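Local coordinates for fiber protein (Human adenovirus 21, PDB 3L88), which forms, through its C-terminal knob domain, the trimeric head of the viral fibre that attaches the virion to host cells, with CD46 as receptor, at residues C22-N27 and D57-M62; P119-T122 and E128-I131. One frame throughout, in Å; residues are numbered along the deposited sequence.

Contact 1: C22-N27 and D57-M62; sequences CQIVEN and DTVNQM
Ile24 and Val59 meet with their branches crossing at about a right angle, and these two residues account for over half of the buried surface. The delta methyl of Ile24 lies against both prongs of the valine, CD1 standing 3.6 Å from Val59 CG1 and 3.7 Å from Val59 CG2. Val59 CG2 also reaches back along the isoleucine, 3.9 Å from Ile24 CB. Two beta-branched residues suit such a crossing because each offers a broad, rather stiff apolar front close to its own backbone. The other branch of the isoleucine, CG2, lies anti to the backbone N (chi1 of CG1 -68°) and faces the thioether of Met62, with 4.2 Å from Ile24 CG2 to Met62 SD; the long, unbranched methionine reaches Ile24 from a more distant backbone position. Nearer the surface, Val25 and Thr58 touch lightly through methyls, Val25 CG2 to Thr58 CG2 being 4.2 Å. No hydrogen bond joins the two segments, so what they share directly is apolar contact.

Polar groups in the next shell fix the backbones behind these side chains. The carboxylate of Asp32 accepts the amides of Ile24 and Val25, one on each oxygen, and holds the bend that turns both side chains toward 57-62. On the other segment, helical angles at 57-59 and the backbone bond from Met62 N to Val59 O (3.1 Å) form a tight turn that presents Thr58, Val59 and Met62 together. Asn60 ties this turn to Leu186 through its side chain. Beneath, Ile24 rests on Leu52 and Ile70, and Met62 also touches Ile70. The arrangement is that of loops closing over the edge of a hydrophobic core, here between the two antiparallel sheets of the adenovirus knob beta-sandwich.

Contact 2: P119-T122 and E128-I131; sequences PFNT and ENYI
Asn129 reaches across to Pro119 and Asn121 with a short, flat side chain that does nearly all the work from its segment. Its CB sets out toward 119-122, and CG, anti to the carbonyl carbon, arrives 3.9 Å from both Asn121 ND2 and Pro119 O. The amide then divides its work. ND2 donates to the backbone oxygen of Pro119, with 2.9 Å between Asn129 ND2 and Pro119 O and an N-H...O angle of 150°. The approach is somewhat bent: the donor is tilted 27° from the proline carbonyl plane. The same nitrogen also bonds to Leu154 O, so this buried amide group holds two main-chain carbonyls at once, a task for which the two hydrogens of an asparagine NH2 are well suited.

That double grip sits where a 3-10 turn runs into strand 130-138, an outermost strand of a four-stranded antiparallel sheet in the knob's beta-sandwich. The backbone of Asn129 pairs with Leu154 too, while its side chain reaches across to the loop before the strand.

Over one face of the Asn129 amide stands Asn121 ND2, 3.7 Å from Asn129 OD1. This is not a hydrogen bond, and the two amide planes are turned 74° apart; Asn121 ND2 instead has a weak bond to Ser156 OG. From the other side of the amide plane comes the proline ring, Pro119 CD being 4.0 Å from Asn129 ND2. Proline suits this place because its rigid apolar ring can lie against the amide while the adjoining carbonyl takes the N-H. Just before Asn129 in the chain, Glu128 turns to the second subunit and forms a salt bridge with Lys17 of that neighbouring chain.

How the contacts relate
From the N terminus, the chain leaves strand 11-13, passes through 22-27, runs out and back along strands 33-42 and 45-54, and returns at 57-62, where contact 1 closes a long loop around that hairpin before strand 67-76 begins. Contact 2 follows much later and closes a short loop, with five residues between 119-122 and 128-131, at the entry to strand 130-138. The two loops are in series and neither nest nor cross. The centres of contacts 1 and 2 lie about 27 Å apart, on opposite sides of the chain's centre. Contact 1 joins a connection within the five-stranded sheet to the one that passes from it to the four-stranded sheet, whereas contact 2 ties a loop to the latter's outer strand, near a neighbouring subunit.

Contact 1: C22-N27 and D57-M62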
# COMPACT_ATOMS: atom_id res chain seq x y z
N CYS C 22 -7.09 5.95 23.15
CA CYS C 22 -7.65 4.60 23.01
C CYS C 22 -7.21 3.68 24.14
O CYS C 22 -6.36 4.04 24.96
CB CYS C 22 -7.27 3.99 21.67
SG CYS C 22 -5.54 3.49 21.58
N GLN C 23 -7.79 2.47 24.18
CA GLN C 23 -7.53 1.53 25.26
C GLN C 23 -7.14 0.14 24.75
O GLN C 23 -7.99 -0.63 24.30
CB GLN C 23 -8.72 1.44 26.21
CG GLN C 23 -9.03 2.75 26.90
CD GLN C 23 -10.00 2.59 28.05
OE1 GLN C 23 -10.93 1.78 27.98
NE2 GLN C 23 -9.80 3.36 29.11
N ILE C 24 -5.85 -0.17 24.84
CA ILE C 24 -5.33 -1.45 24.39
C ILE C 24 -5.67 -2.58 25.36
O ILE C 24 -6.16 -3.63 24.95
CB ILE C 24 -3.80 -1.37 24.20
CG1 ILE C 24 -3.46 -0.44 23.04
CG2 ILE C 24 -3.20 -2.76 24.02
CD1 ILE C 24 -2.04 0.07 23.04
N VAL C 25 -5.42 -2.35 26.64
CA VAL C 25 -5.78 -3.33 27.67
C VAL C 25 -7.22 -3.12 28.11
O VAL C 25 -7.54 -2.13 28.76
CB VAL C 25 -4.85 -3.22 28.90
CG1 VAL C 25 -5.35 -4.11 30.03
CG2 VAL C 25 -3.42 -3.57 28.51
N GLU C 26 -8.08 -4.07 27.75
CA GLU C 26 -9.52 -3.93 27.94
C GLU C 26 -9.91 -3.22 29.23
O GLU C 26 -10.65 -2.23 29.20
CB GLU C 26 -10.20 -5.30 27.86
CG GLU C 26 -11.58 -5.26 27.22
CD GLU C 26 -11.51 -4.99 25.74
OE1 GLU C 26 -10.60 -5.53 25.08
OE2 GLU C 26 -12.37 -4.23 25.23
N ASN C 27 -9.42 -3.71 30.36
CA ASN C 27 -9.96 -3.34 31.67
C ASN C 27 -9.15 -2.28 32.40
O ASN C 27 -9.14 -2.23 33.63
CB ASN C 27 -10.14 -4.58 32.55
CG ASN C 27 -8.84 -5.02 33.21
OD1 ASN C 27 -8.84 -5.81 34.15
ND2 ASN C 27 -7.71 -4.50 32.72
N ASP C 57 2.93 1.48 30.90
CA ASP C 57 4.00 0.51 31.10
C ASP C 57 3.61 -0.88 30.62
O ASP C 57 4.43 -1.62 30.09
CB ASP C 57 4.41 0.46 32.57
CG ASP C 57 5.31 1.62 32.97
OD1 ASP C 57 5.50 2.54 32.14
OD2 ASP C 57 5.83 1.60 34.10
N THR C 58 2.35 -1.24 30.83
CA THR C 58 1.87 -2.57 30.44
C THR C 58 1.95 -2.75 28.93
O THR C 58 2.45 -3.77 28.44
CB THR C 58 0.43 -2.80 30.91
OG1 THR C 58 0.30 -2.41 32.28
CG2 THR C 58 0.05 -4.26 30.77
N VAL C 59 1.45 -1.76 28.20
CA VAL C 59 1.52 -1.77 26.74
C VAL C 59 2.97 -1.85 26.29
O VAL C 59 3.33 -2.67 25.44
CB VAL C 59 0.84 -0.52 26.14
CG1 VAL C 59 1.13 -0.41 24.65
CG2 VAL C 59 -0.66 -0.57 26.38
N ASN C 60 3.82 -1.03 26.90
CA ASN C 60 5.21 -0.91 26.48
C ASN C 60 6.10 -2.04 27.02
O ASN C 60 7.32 -1.98 26.91
CB ASN C 60 5.77 0.46 26.86
CG ASN C 60 5.12 1.59 26.09
OD1 ASN C 60 4.73 1.42 24.93
ND2 ASN C 60 5.00 2.75 26.72
N GLN C 61 5.48 -3.07 27.58
CA GLN C 61 6.20 -4.28 27.95
C GLN C 61 5.69 -5.50 27.20
O GLN C 61 6.21 -6.60 27.36
CB GLN C 61 6.11 -4.52 29.46
CG GLN C 61 7.08 -3.67 30.27
CD GLN C 61 6.87 -3.81 31.76
OE1 GLN C 61 5.76 -3.63 32.26
NE2 GLN C 61 7.95 -4.12 32.48
N MET C 62 4.68 -5.30 26.36
CA MET C 62 4.08 -6.40 25.60
C MET C 62 5.10 -7.06 24.68
O MET C 62 5.10 -8.28 24.53
CB MET C 62 2.87 -5.91 24.81
CG MET C 62 1.69 -5.51 25.69
SD MET C 62 0.19 -5.15 24.76
CE MET C 62 -0.27 -6.80 24.23

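Contact 2: P119-T122 and E128-I131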
# COMPACT_ATOMS: atom_id res chain seq x y z
N PRO C 119 -20.61 -6.70 4.47
CA PRO C 119 -21.85 -6.83 5.23
C PRO C 119 -21.62 -7.38 6.63
O PRO C 119 -20.61 -8.03 6.89
CB PRO C 119 -22.66 -7.83 4.39
CG PRO C 119 -21.63 -8.69 3.73
CD PRO C 119 -20.39 -7.84 3.55
N PHE C 120 -22.57 -7.12 7.52
CA PHE C 120 -22.62 -7.81 8.81
C PHE C 120 -23.15 -9.24 8.61
O PHE C 120 -24.12 -9.45 7.89
CB PHE C 120 -23.50 -7.04 9.79
CG PHE C 120 -22.93 -5.70 10.20
CD1 PHE C 120 -22.05 -5.60 11.27
CD2 PHE C 120 -23.29 -4.54 9.54
CE1 PHE C 120 -21.55 -4.37 11.66
CE2 PHE C 120 -22.79 -3.31 9.92
CZ PHE C 120 -21.92 -3.23 10.98
N ASN C 121 -22.48 -10.21 9.24
CA ASN C 121 -22.71 -11.61 8.91
C ASN C 121 -23.49 -12.33 9.99
O ASN C 121 -23.74 -11.78 11.06
CB ASN C 121 -21.38 -12.34 8.67
CG ASN C 121 -20.51 -11.63 7.65
OD1 ASN C 121 -20.81 -11.61 6.45
ND2 ASN C 121 -19.40 -11.05 8.11
N THR C 122 -23.88 -13.57 9.70
CA THR C 122 -24.62 -14.40 10.65
C THR C 122 -23.98 -15.78 10.79
O THR C 122 -24.48 -16.64 11.51
CB THR C 122 -26.10 -14.56 10.24
OG1 THR C 122 -26.17 -15.10 8.91
CG2 THR C 122 -26.82 -13.22 10.28
N GLU C 128 -14.11 -12.11 3.25
CA GLU C 128 -14.17 -10.95 2.37
C GLU C 128 -14.27 -9.63 3.14
O GLU C 128 -14.24 -8.56 2.53
CB GLU C 128 -15.34 -11.07 1.40
CG GLU C 128 -15.09 -12.03 0.26
CD GLU C 128 -16.38 -12.59 -0.31
OE1 GLU C 128 -17.22 -11.79 -0.78
OE2 GLU C 128 -16.54 -13.83 -0.28
N ASN C 129 -14.38 -9.72 4.46
CA ASN C 129 -14.47 -8.52 5.29
C ASN C 129 -13.11 -8.07 5.81
O ASN C 129 -13.00 -7.08 6.53
CB ASN C 129 -15.41 -8.76 6.48
CG ASN C 129 -16.85 -8.88 6.06
OD1 ASN C 129 -17.22 -9.80 5.33
ND2 ASN C 129 -17.69 -7.97 6.55
N TYR C 130 -12.08 -8.81 5.44
CA TYR C 130 -10.75 -8.62 6.01
C TYR C 130 -9.78 -7.95 5.04
O TYR C 130 -9.73 -8.29 3.86
CB TYR C 130 -10.17 -9.95 6.47
CG TYR C 130 -10.70 -10.44 7.80
CD1 TYR C 130 -10.08 -10.08 8.99
CD2 TYR C 130 -11.80 -11.28 7.86
CE1 TYR C 130 -10.55 -10.54 10.22
CE2 TYR C 130 -12.28 -11.75 9.08
CZ TYR C 130 -11.65 -11.37 10.25
OH TYR C 130 -12.12 -11.83 11.46
N ILE C 131 -9.00 -7.00 5.56
CA ILE C 131 -7.77 -6.58 4.90
C ILE C 131 -6.57 -7.08 5.69
O ILE C 131 -6.57 -7.04 6.92
CB ILE C 131 -7.69 -5.05 4.77
CG1 ILE C 131 -8.77 -4.52 3.82
CG2 ILE C 131 -6.30 -4.63 4.30
CD1 ILE C 131 -9.02 -3.03 3.96